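Local coordinates for NAD(P)-dependent oxidoreductase (Pseudomonas putida, PDB 7A3W), which probably catalyses the NADPH-dependent reduction of imines, including conjugate reduction and reductive amination, at residues S100-K112 against A168-L180. Numbering follows the deposited sequence.
Sequences STGTVDDVERIAK and ADPTACTPTYLAL. With NDP (NADPH dihydro-nicotinamide-adenine-dinucleotide phosphate), chain F.
T101 and Y177 meet through their hydroxyls, OG1 of T101 lying 2.6 Å from OH of Y177 at the edge of the phenol ring and in its plane. The same OG1 also shares a hydrogen bond with O2D of the NADPH ribose (2.7 Å), while the T101 backbone N donates to O3D. A threonine suits this place because one branch can bond while CG2, anti to the backbone N, lies near the tyrosine ring; tyrosine suits the other, its rigid ring carrying a hydroxyl to T101. Next along the contact, a water accepts from G102 N and is also hydrogen-bonded to T174 OG1, and the T174 methyl CG2 packs 3.4 Å from G102 O. V107, on helix 104-116, spreads its two methyls over two neighbours, as a valine can: CG1 lies 3.5 Å from P170 O and CG2 faces T174 OG1. A111 CB adds a contact to P170 CG at 4.3 Å.

Toward solvent the packing thins. Here T171 CG2 touches CG of E108 at 3.5 Å, beside the exposed carboxylate of E108. Threonine serves both sides, for its OG1 turns back to D169 OD1, which the T171 backbone N also reaches, from the same face of the carboxylate plane, closing an Asx turn. A valine in its place would probably leave D169 OD1 held by the backbone N alone, its carboxylate freer to turn.

Apolar branches thus join the Rossmann-type nucleotide-binding domain to the long helix leading into the C-terminal domain, whereas Y177 lines the NADPH pocket and its hydroxyl probably helps fix that of T101 against the nicotinamide ribose.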
# COMPACT_ATOMS: atom_id res chain seq x y z
N SER B 100 21.17 -3.99 -10.25
CA SER B 100 21.57 -3.94 -8.82
C SER B 100 21.07 -2.62 -8.21
O SER B 100 21.11 -1.60 -8.90
CB SER B 100 23.06 -4.13 -8.69
OG SER B 100 23.58 -3.35 -7.62
N THR B 101 20.57 -2.66 -6.98
CA THR B 101 20.17 -1.47 -6.20
C THR B 101 21.40 -0.62 -5.90
O THR B 101 22.44 -1.18 -5.57
CB THR B 101 19.49 -1.86 -4.89
OG1 THR B 101 18.31 -2.61 -5.22
CG2 THR B 101 19.14 -0.66 -4.04
N GLY B 102 21.28 0.70 -6.05
CA GLY B 102 22.41 1.62 -5.85
C GLY B 102 21.98 3.05 -5.98
O GLY B 102 20.83 3.31 -6.32
N THR B 103 22.88 3.98 -5.65
CA THR B 103 22.59 5.43 -5.63
C THR B 103 22.80 6.03 -7.02
O THR B 103 23.43 5.37 -7.87
CB THR B 103 23.49 6.15 -4.62
OG1 THR B 103 23.08 7.52 -4.55
CG2 THR B 103 24.94 6.15 -5.03
N VAL B 104 22.28 7.24 -7.25
CA VAL B 104 22.45 7.95 -8.56
C VAL B 104 23.94 8.23 -8.78
O VAL B 104 24.37 8.16 -9.94
CB VAL B 104 21.59 9.22 -8.64
CG1 VAL B 104 21.20 9.74 -7.28
CG2 VAL B 104 22.27 10.31 -9.45
N ASP B 105 24.70 8.51 -7.70
CA ASP B 105 26.17 8.72 -7.76
C ASP B 105 26.86 7.46 -8.30
O ASP B 105 27.75 7.58 -9.19
CB ASP B 105 26.73 9.11 -6.38
CG ASP B 105 26.27 10.46 -5.85
OD1 ASP B 105 25.32 11.05 -6.41
OD2 ASP B 105 26.89 10.95 -4.87
N ASP B 106 26.47 6.28 -7.85
CA ASP B 106 26.99 4.99 -8.36
C ASP B 106 26.70 4.90 -9.86
O ASP B 106 27.60 4.50 -10.60
CB ASP B 106 26.34 3.76 -7.72
CG ASP B 106 26.63 3.54 -6.25
OD1 ASP B 106 27.74 3.84 -5.83
OD2 ASP B 106 25.73 3.03 -5.54
N VAL B 107 25.49 5.25 -10.27
CA VAL B 107 25.05 5.10 -11.69
C VAL B 107 25.95 6.00 -12.54
O VAL B 107 26.41 5.57 -13.58
CB VAL B 107 23.58 5.48 -11.85
CG1 VAL B 107 23.19 5.59 -13.32
CG2 VAL B 107 22.68 4.52 -11.09
N GLU B 108 26.19 7.23 -12.07
CA GLU B 108 26.99 8.22 -12.83
C GLU B 108 28.41 7.67 -13.02
O GLU B 108 28.92 7.71 -14.16
CB GLU B 108 26.94 9.58 -12.17
CG GLU B 108 25.63 10.30 -12.41
CD GLU B 108 25.49 11.71 -11.90
OE1 GLU B 108 26.16 12.07 -10.91
OE2 GLU B 108 24.70 12.46 -12.52
N ARG B 109 29.03 7.17 -11.95
CA ARG B 109 30.40 6.59 -11.98
C ARG B 109 30.43 5.40 -12.94
O ARG B 109 31.36 5.33 -13.78
CB ARG B 109 30.85 6.20 -10.57
CG ARG B 109 31.16 7.39 -9.68
CD ARG B 109 31.88 6.99 -8.40
NE ARG B 109 32.30 8.16 -7.65
N ILE B 110 29.44 4.52 -12.85
CA ILE B 110 29.39 3.28 -13.68
C ILE B 110 29.21 3.67 -15.14
O ILE B 110 29.99 3.14 -15.97
CB ILE B 110 28.33 2.31 -13.18
CG1 ILE B 110 28.73 1.74 -11.82
CG2 ILE B 110 28.09 1.20 -14.19
CD1 ILE B 110 27.58 1.12 -11.06
N ALA B 111 28.29 4.57 -15.45
CA ALA B 111 28.02 4.99 -16.85
C ALA B 111 29.32 5.53 -17.48
O ALA B 111 29.58 5.24 -18.64
CB ALA B 111 26.91 6.01 -16.91
N LYS B 112 30.11 6.29 -16.70
CA LYS B 112 31.37 6.91 -17.15
C LYS B 112 32.37 5.79 -17.48
O LYS B 112 32.87 5.77 -18.62
CB LYS B 112 31.87 7.86 -16.05
CG LYS B 112 33.10 8.67 -16.38
CD LYS B 112 33.89 9.10 -15.14
N ALA B 168 16.18 8.23 -21.70
CA ALA B 168 17.57 8.05 -22.17
C ALA B 168 18.58 8.38 -21.07
O ALA B 168 19.71 7.97 -21.22
CB ALA B 168 17.80 8.90 -23.39
N ASP B 169 18.20 9.05 -20.01
CA ASP B 169 19.20 9.43 -18.98
C ASP B 169 19.48 8.19 -18.14
O ASP B 169 18.59 7.65 -17.51
CB ASP B 169 18.72 10.59 -18.13
CG ASP B 169 19.77 11.15 -17.20
OD1 ASP B 169 20.73 10.45 -16.87
OD2 ASP B 169 19.63 12.34 -16.88
N PRO B 170 20.72 7.67 -18.09
CA PRO B 170 21.02 6.52 -17.25
C PRO B 170 20.58 6.71 -15.79
O PRO B 170 20.23 5.73 -15.15
CB PRO B 170 22.55 6.37 -17.35
CG PRO B 170 23.04 7.63 -18.01
CD PRO B 170 21.90 8.14 -18.85
N THR B 171 20.55 7.96 -15.29
CA THR B 171 20.20 8.26 -13.88
C THR B 171 18.68 8.35 -13.68
O THR B 171 18.27 8.53 -12.55
CB THR B 171 20.86 9.55 -13.35
OG1 THR B 171 20.39 10.66 -14.12
CG2 THR B 171 22.37 9.49 -13.37
N ALA B 172 17.85 8.16 -14.71
CA ALA B 172 16.40 8.37 -14.57
C ALA B 172 15.80 7.23 -13.73
O ALA B 172 14.88 7.50 -12.92
CB ALA B 172 15.74 8.46 -15.92
N CYS B 173 16.30 6.00 -13.90
CA CYS B 173 15.66 4.80 -13.31
C CYS B 173 15.73 4.87 -11.78
O CYS B 173 14.67 4.63 -11.11
CB CYS B 173 16.31 3.53 -13.87
SG CYS B 173 15.71 2.03 -13.07
N THR B 174 16.90 5.15 -11.23
CA THR B 174 17.17 4.99 -9.77
C THR B 174 16.18 5.78 -8.92
O THR B 174 15.63 5.23 -7.96
CB THR B 174 18.64 5.28 -9.44
OG1 THR B 174 19.32 4.09 -9.84
CG2 THR B 174 18.90 5.53 -7.97
N PRO B 175 15.97 7.10 -9.09
CA PRO B 175 15.09 7.82 -8.17
C PRO B 175 13.65 7.30 -8.19
O PRO B 175 13.03 7.19 -7.15
CB PRO B 175 15.21 9.29 -8.61
CG PRO B 175 16.55 9.33 -9.32
CD PRO B 175 16.62 8.01 -10.06
N THR B 176 13.15 6.96 -9.37
CA THR B 176 11.80 6.40 -9.56
C THR B 176 11.72 5.03 -8.88
O THR B 176 10.76 4.79 -8.14
CB THR B 176 11.46 6.38 -11.05
OG1 THR B 176 11.33 7.76 -11.42
CG2 THR B 176 10.20 5.61 -11.38
N TYR B 177 12.69 4.17 -9.15
CA TYR B 177 12.83 2.82 -8.55
C TYR B 177 12.81 2.94 -7.04
O TYR B 177 12.03 2.25 -6.38
CB TYR B 177 14.13 2.20 -9.07
CG TYR B 177 14.66 0.96 -8.40
CD1 TYR B 177 14.16 -0.29 -8.73
CD2 TYR B 177 15.72 1.02 -7.50
CE1 TYR B 177 14.69 -1.45 -8.19
CE2 TYR B 177 16.23 -0.13 -6.92
CZ TYR B 177 15.73 -1.38 -7.29
OH TYR B 177 16.23 -2.54 -6.77
N LEU B 178 13.62 3.84 -6.49
CA LEU B 178 13.69 3.96 -5.02
C LEU B 178 12.38 4.55 -4.46
O LEU B 178 11.94 4.09 -3.37
CB LEU B 178 14.91 4.81 -4.67
CG LEU B 178 16.29 4.24 -5.02
CD1 LEU B 178 17.36 5.26 -4.63
CD2 LEU B 178 16.57 2.91 -4.34
N ALA B 179 11.73 5.46 -5.18
CA ALA B 179 10.46 6.09 -4.76
C ALA B 179 9.36 5.01 -4.73
O ALA B 179 8.60 4.93 -3.77
CB ALA B 179 10.10 7.23 -5.67
N LEU B 180 9.28 4.17 -5.77
CA LEU B 180 8.29 3.07 -5.81
C LEU B 180 8.52 2.06 -4.68
O LEU B 180 7.54 1.59 -4.08
CB LEU B 180 8.32 2.40 -7.18
CG LEU B 180 7.83 3.29 -8.31
CD1 LEU B 180 8.21 2.73 -9.67
CD2 LEU B 180 6.32 3.47 -8.23
PA NDP F . 21.68 -11.93 -2.66
O1A NDP F . 20.95 -13.23 -2.83
O2A NDP F . 22.23 -11.50 -1.32
O5B NDP F . 22.88 -11.94 -3.72
C5B NDP F . 23.91 -10.94 -3.66
C4B NDP F . 24.82 -11.18 -4.83
O4B NDP F . 25.87 -10.18 -4.84
C3B NDP F . 25.53 -12.54 -4.84
O3B NDP F . 25.74 -12.90 -6.19
C2B NDP F . 26.82 -12.19 -4.12
O2B NDP F . 27.95 -13.04 -4.36
C1B NDP F . 27.11 -10.86 -4.80
N9A NDP F . 28.09 -10.06 -4.10
C8A NDP F . 28.02 -9.52 -2.84
N7A NDP F . 29.10 -8.85 -2.52
C5A NDP F . 29.90 -8.92 -3.65
C6A NDP F . 31.18 -8.41 -3.96
N6A NDP F . 31.91 -7.67 -3.12
N1A NDP F . 31.68 -8.68 -5.18
C2A NDP F . 30.96 -9.43 -6.03
N3A NDP F . 29.76 -9.97 -5.86
C4A NDP F . 29.29 -9.68 -4.63
O3 NDP F . 20.86 -10.69 -3.23
PN NDP F . 19.64 -10.73 -4.29
O1N NDP F . 18.42 -10.94 -3.47
O2N NDP F . 19.93 -11.72 -5.38
O5D NDP F . 19.64 -9.22 -4.78
C5D NDP F . 20.52 -8.72 -5.80
C4D NDP F . 20.09 -7.32 -6.16
O4D NDP F . 18.76 -7.34 -6.75
C3D NDP F . 20.02 -6.32 -4.99
O3D NDP F . 20.62 -5.09 -5.38
C2D NDP F . 18.54 -6.24 -4.70
O2D NDP F . 18.19 -5.01 -4.06
C1D NDP F . 17.92 -6.44 -6.08
N1N NDP F . 16.55 -7.05 -6.06
C2N NDP F . 16.28 -8.26 -5.46
C3N NDP F . 14.99 -8.71 -5.30
C7N NDP F . 14.66 -10.01 -4.65
O7N NDP F . 13.47 -10.26 -4.44
N7N NDP F . 15.60 -10.90 -4.35
C4N NDP F . 13.87 -7.92 -5.85
C5N NDP F . 14.26 -6.68 -6.48
C6N NDP F . 15.53 -6.36 -6.66
P2B NDP F . 28.06 -14.36 -3.42
O1X NDP F . 27.88 -13.83 -2.00
O2X NDP F . 27.06 -15.39 -3.90
O3X NDP F . 29.49 -14.74 -3.73
O HOH W 1 18.96 1.57 -7.77